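Side-chain contact in regulatory Subunit of Protein Kinase A (cAMP-dependent) from Euglena gracilis (Euglena gracilis, PDB 6RSX), which binds cAMP in two cyclic nucleotide-binding domains and probably regulates the catalytic subunit of protein kinase A: residues A33-C38 and E54-S59. Numbering follows the deposited sequence.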
ATOM      1  N   ALA A  33     -10.081 -21.076   2.314  1.00 40.17           N
ATOM      2  CA  ALA A  33     -10.421 -20.181   3.421  1.00 45.92           C
ATOM      3  C   ALA A  33      -9.163 -19.734   4.147  1.00 43.49           C
ATOM      4  O   ALA A  33      -9.004 -18.552   4.478  1.00 41.96           O
ATOM      5  CB  ALA A  33     -11.394 -20.866   4.385  1.00 47.04           C
ATOM      6  N   ARG A  34      -8.256 -20.673   4.386  1.00 37.43           N
ATOM      7  CA  ARG A  34      -6.997 -20.377   5.049  1.00 40.51           C
ATOM      8  C   ARG A  34      -6.151 -19.383   4.257  1.00 41.92           C
ATOM      9  O   ARG A  34      -5.602 -18.425   4.821  1.00 40.42           O
ATOM     10  CB  ARG A  34      -6.249 -21.683   5.264  1.00 42.00           C
ATOM     11  CG  ARG A  34      -4.995 -21.508   6.007  1.00 39.22           C
ATOM     12  CD  ARG A  34      -4.375 -22.844   6.402  1.00 42.10           C
ATOM     13  NE  ARG A  34      -2.973 -22.638   6.780  1.00 43.10           N
ATOM     14  CZ  ARG A  34      -2.049 -23.585   6.767  1.00 43.00           C
ATOM     15  NH1 ARG A  34      -2.363 -24.828   6.375  1.00 48.15           N
ATOM     16  NH2 ARG A  34      -0.792 -23.291   7.087  1.00 40.96           N
ATOM     17  N   ILE A  35      -6.019 -19.589   2.944  1.00 39.64           N
ATOM     18  CA  ILE A  35      -5.278 -18.628   2.139  1.00 37.71           C
ATOM     19  C   ILE A  35      -5.951 -17.265   2.168  1.00 39.76           C
ATOM     20  O   ILE A  35      -5.290 -16.226   2.344  1.00 40.13           O
ATOM     21  CB  ILE A  35      -5.109 -19.173   0.705  1.00 36.31           C
ATOM     22  CG1 ILE A  35      -4.184 -20.373   0.747  1.00 36.13           C
ATOM     23  CG2 ILE A  35      -4.578 -18.088  -0.209  1.00 40.66           C
ATOM     24  CD1 ILE A  35      -4.220 -21.215  -0.548  1.00 36.32           C
ATOM     25  N   GLU A  36      -7.286 -17.241   2.027  1.00 40.09           N
ATOM     26  CA  GLU A  36      -8.015 -15.980   2.068  1.00 45.06           C
ATOM     27  C   GLU A  36      -7.729 -15.217   3.354  1.00 39.97           C
ATOM     28  O   GLU A  36      -7.560 -13.994   3.326  1.00 40.88           O
ATOM     29  CB  GLU A  36      -9.519 -16.225   1.933  1.00 46.51           C
ATOM     30  CG  GLU A  36      -9.957 -16.741   0.588  1.00 59.60           C
ATOM     31  CD  GLU A  36     -11.452 -17.007   0.534  1.00 74.07           C
ATOM     32  OE1 GLU A  36     -12.157 -16.684   1.517  1.00 81.36           O
ATOM     33  OE2 GLU A  36     -11.921 -17.545  -0.491  1.00 81.41           O
ATOM     34  N   LYS A  37      -7.671 -15.923   4.487  1.00 38.23           N
ATOM     35  CA  LYS A  37      -7.417 -15.247   5.770  1.00 39.85           C
ATOM     36  C   LYS A  37      -6.064 -14.560   5.753  1.00 38.60           C
ATOM     37  O   LYS A  37      -5.908 -13.417   6.213  1.00 37.90           O
ATOM     38  CB  LYS A  37      -7.461 -16.265   6.910  1.00 53.08           C
ATOM     39  CG  LYS A  37      -8.793 -16.367   7.643  1.00 59.32           C
ATOM     40  CD  LYS A  37      -8.954 -17.751   8.288  1.00 62.81           C
ATOM     41  CE  LYS A  37      -7.849 -18.042   9.298  1.00 64.74           C
ATOM     42  NZ  LYS A  37      -7.896 -17.210  10.541  1.00 56.14           N
ATOM     43  N   CYS A  38      -5.071 -15.262   5.210  1.00 40.22           N
ATOM     44  CA  CYS A  38      -3.727 -14.727   5.104  1.00 39.37           C
ATOM     45  C   CYS A  38      -3.678 -13.544   4.130  1.00 38.06           C
ATOM     46  O   CYS A  38      -3.067 -12.517   4.433  1.00 39.93           O
ATOM     47  CB  CYS A  38      -2.794 -15.879   4.697  1.00 41.57           C
ATOM     48  SG  CYS A  38      -1.103 -15.425   4.374  1.00 41.64           S
ATOM     49  N   GLU A  54      -8.994 -17.891  -8.288  1.00 47.50           N
ATOM     50  CA  GLU A  54      -9.082 -19.342  -8.364  1.00 47.14           C
ATOM     51  C   GLU A  54      -7.710 -19.956  -8.604  1.00 41.77           C
ATOM     52  O   GLU A  54      -7.398 -21.036  -8.081  1.00 45.61           O
ATOM     53  CB  GLU A  54     -10.054 -19.751  -9.476  1.00 62.76           C
ATOM     54  CG  GLU A  54     -11.021 -20.877  -9.115  1.00 66.58           C
ATOM     55  CD  GLU A  54     -10.420 -22.264  -9.255  1.00 73.49           C
ATOM     56  OE1 GLU A  54      -9.299 -22.395  -9.805  1.00 77.73           O
ATOM     57  OE2 GLU A  54     -11.077 -23.235  -8.812  1.00 81.83           O
ATOM     58  N   VAL A  55      -6.876 -19.298  -9.416  1.00 44.04           N
ATOM     59  CA  VAL A  55      -5.528 -19.815  -9.635  1.00 41.65           C
ATOM     60  C   VAL A  55      -4.715 -19.732  -8.348  1.00 39.72           C
ATOM     61  O   VAL A  55      -4.003 -20.673  -7.981  1.00 38.38           O
ATOM     62  CB  VAL A  55      -4.841 -19.053 -10.779  1.00 46.18           C
ATOM     63  CG1 VAL A  55      -3.397 -19.478 -10.890  1.00 43.28           C
ATOM     64  CG2 VAL A  55      -5.574 -19.283 -12.087  1.00 48.83           C
ATOM     65  N   VAL A  56      -4.809 -18.600  -7.648  1.00 42.34           N
ATOM     66  CA  VAL A  56      -4.097 -18.456  -6.385  1.00 38.38           C
ATOM     67  C   VAL A  56      -4.518 -19.549  -5.413  1.00 35.86           C
ATOM     68  O   VAL A  56      -3.678 -20.230  -4.827  1.00 36.03           O
ATOM     69  CB  VAL A  56      -4.332 -17.055  -5.798  1.00 39.33           C
ATOM     70  CG1 VAL A  56      -3.718 -16.962  -4.395  1.00 38.93           C
ATOM     71  CG2 VAL A  56      -3.758 -16.003  -6.705  1.00 39.16           C
ATOM     72  N   TYR A  57      -5.836 -19.758  -5.246  1.00 36.53           N
ATOM     73  CA  TYR A  57      -6.283 -20.682  -4.216  1.00 39.84           C
ATOM     74  C   TYR A  57      -5.935 -22.121  -4.530  1.00 38.89           C
ATOM     75  O   TYR A  57      -5.889 -22.946  -3.607  1.00 41.37           O
ATOM     76  CB  TYR A  57      -7.786 -20.587  -3.997  1.00 42.00           C
ATOM     77  CG  TYR A  57      -8.228 -19.243  -3.498  1.00 40.23           C
ATOM     78  CD1 TYR A  57      -7.517 -18.579  -2.503  1.00 38.38           C
ATOM     79  CD2 TYR A  57      -9.345 -18.628  -4.039  1.00 46.08           C
ATOM     80  CE1 TYR A  57      -7.947 -17.319  -2.037  1.00 44.91           C
ATOM     81  CE2 TYR A  57      -9.780 -17.373  -3.574  1.00 48.23           C
ATOM     82  CZ  TYR A  57      -9.074 -16.733  -2.587  1.00 47.06           C
ATOM     83  OH  TYR A  57      -9.512 -15.497  -2.142  1.00 54.92           O
ATOM     84  N   SER A  58      -5.731 -22.460  -5.804  1.00 40.46           N
ATOM     85  CA  SER A  58      -5.332 -23.814  -6.138  1.00 37.35           C
ATOM     86  C   SER A  58      -3.818 -23.993  -6.245  1.00 40.10           C
ATOM     87  O   SER A  58      -3.342 -25.130  -6.137  1.00 40.36           O
ATOM     88  CB  SER A  58      -6.006 -24.255  -7.457  1.00 44.92           C
ATOM     89  OG  SER A  58      -5.495 -23.557  -8.585  1.00 47.25           O
ATOM     90  N   SER A  59      -3.062 -22.905  -6.425  1.00 37.41           N
ATOM     91  CA  SER A  59      -1.627 -22.960  -6.686  1.00 36.89           C
ATOM     92  C   SER A  59      -0.748 -22.642  -5.483  1.00 36.35           C
ATOM     93  O   SER A  59       0.369 -23.163  -5.404  1.00 38.03           O
ATOM     94  CB  SER A  59      -1.252 -21.979  -7.814  1.00 38.89           C
ATOM     95  OG  SER A  59      -1.897 -22.325  -9.043  1.00 44.24           O
TER
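Val56 and Tyr57 carry the side of helix 50-59 that packs on Ile35 and Glu36 of helix 29-39, the two axes running at 112° to one another with a closest approach of 9.8 Å. Both helices precede strand 61-65 in the first cyclic nucleotide-binding half. Val56 CG1 lies 4.4 Å from Ile35 CG2, a loose apolar touch; Val56 also rests on Leu39 and on Ile147 of helix 141-147, so a compact hydrocarbon suits a buried place shared by three helices. Tyr57 makes the larger contact. With its CG anti to the carbonyl carbon (chi1 -63°), the ring reaches across toward the other helix and offers an apolar edge to Ile35 CG2, which lies in plane, 3.8 Å from CD1. Ile35 in turn leans on Trp137 of strand 134-140. Farther out, Glu36 crosses the phenol obliquely: its CG approaches Tyr57 OH to 3.0 Å, and the extended chain carries the carboxylate on toward CE2, its plane 53° from the ring. Glutamate thus supplies a hydrocarbon stem for the phenol and a carboxylate in a long, weak ion pair with Lys32. Replacing Tyr57 by an alanine would probably open a gap beside Ile35 and leave Glu36 CG without the phenol it packs on. Ser58 OG turns back to Glu54 O (3.2 Å), four residues earlier, and Ser59 OG likewise to Val55 O, tilted out of the carbonyl plane; serine is short enough for this. With no hydrogen bond or salt bridge between the segments, van der Waals packing and shape, rather than directional bonding, set the fit.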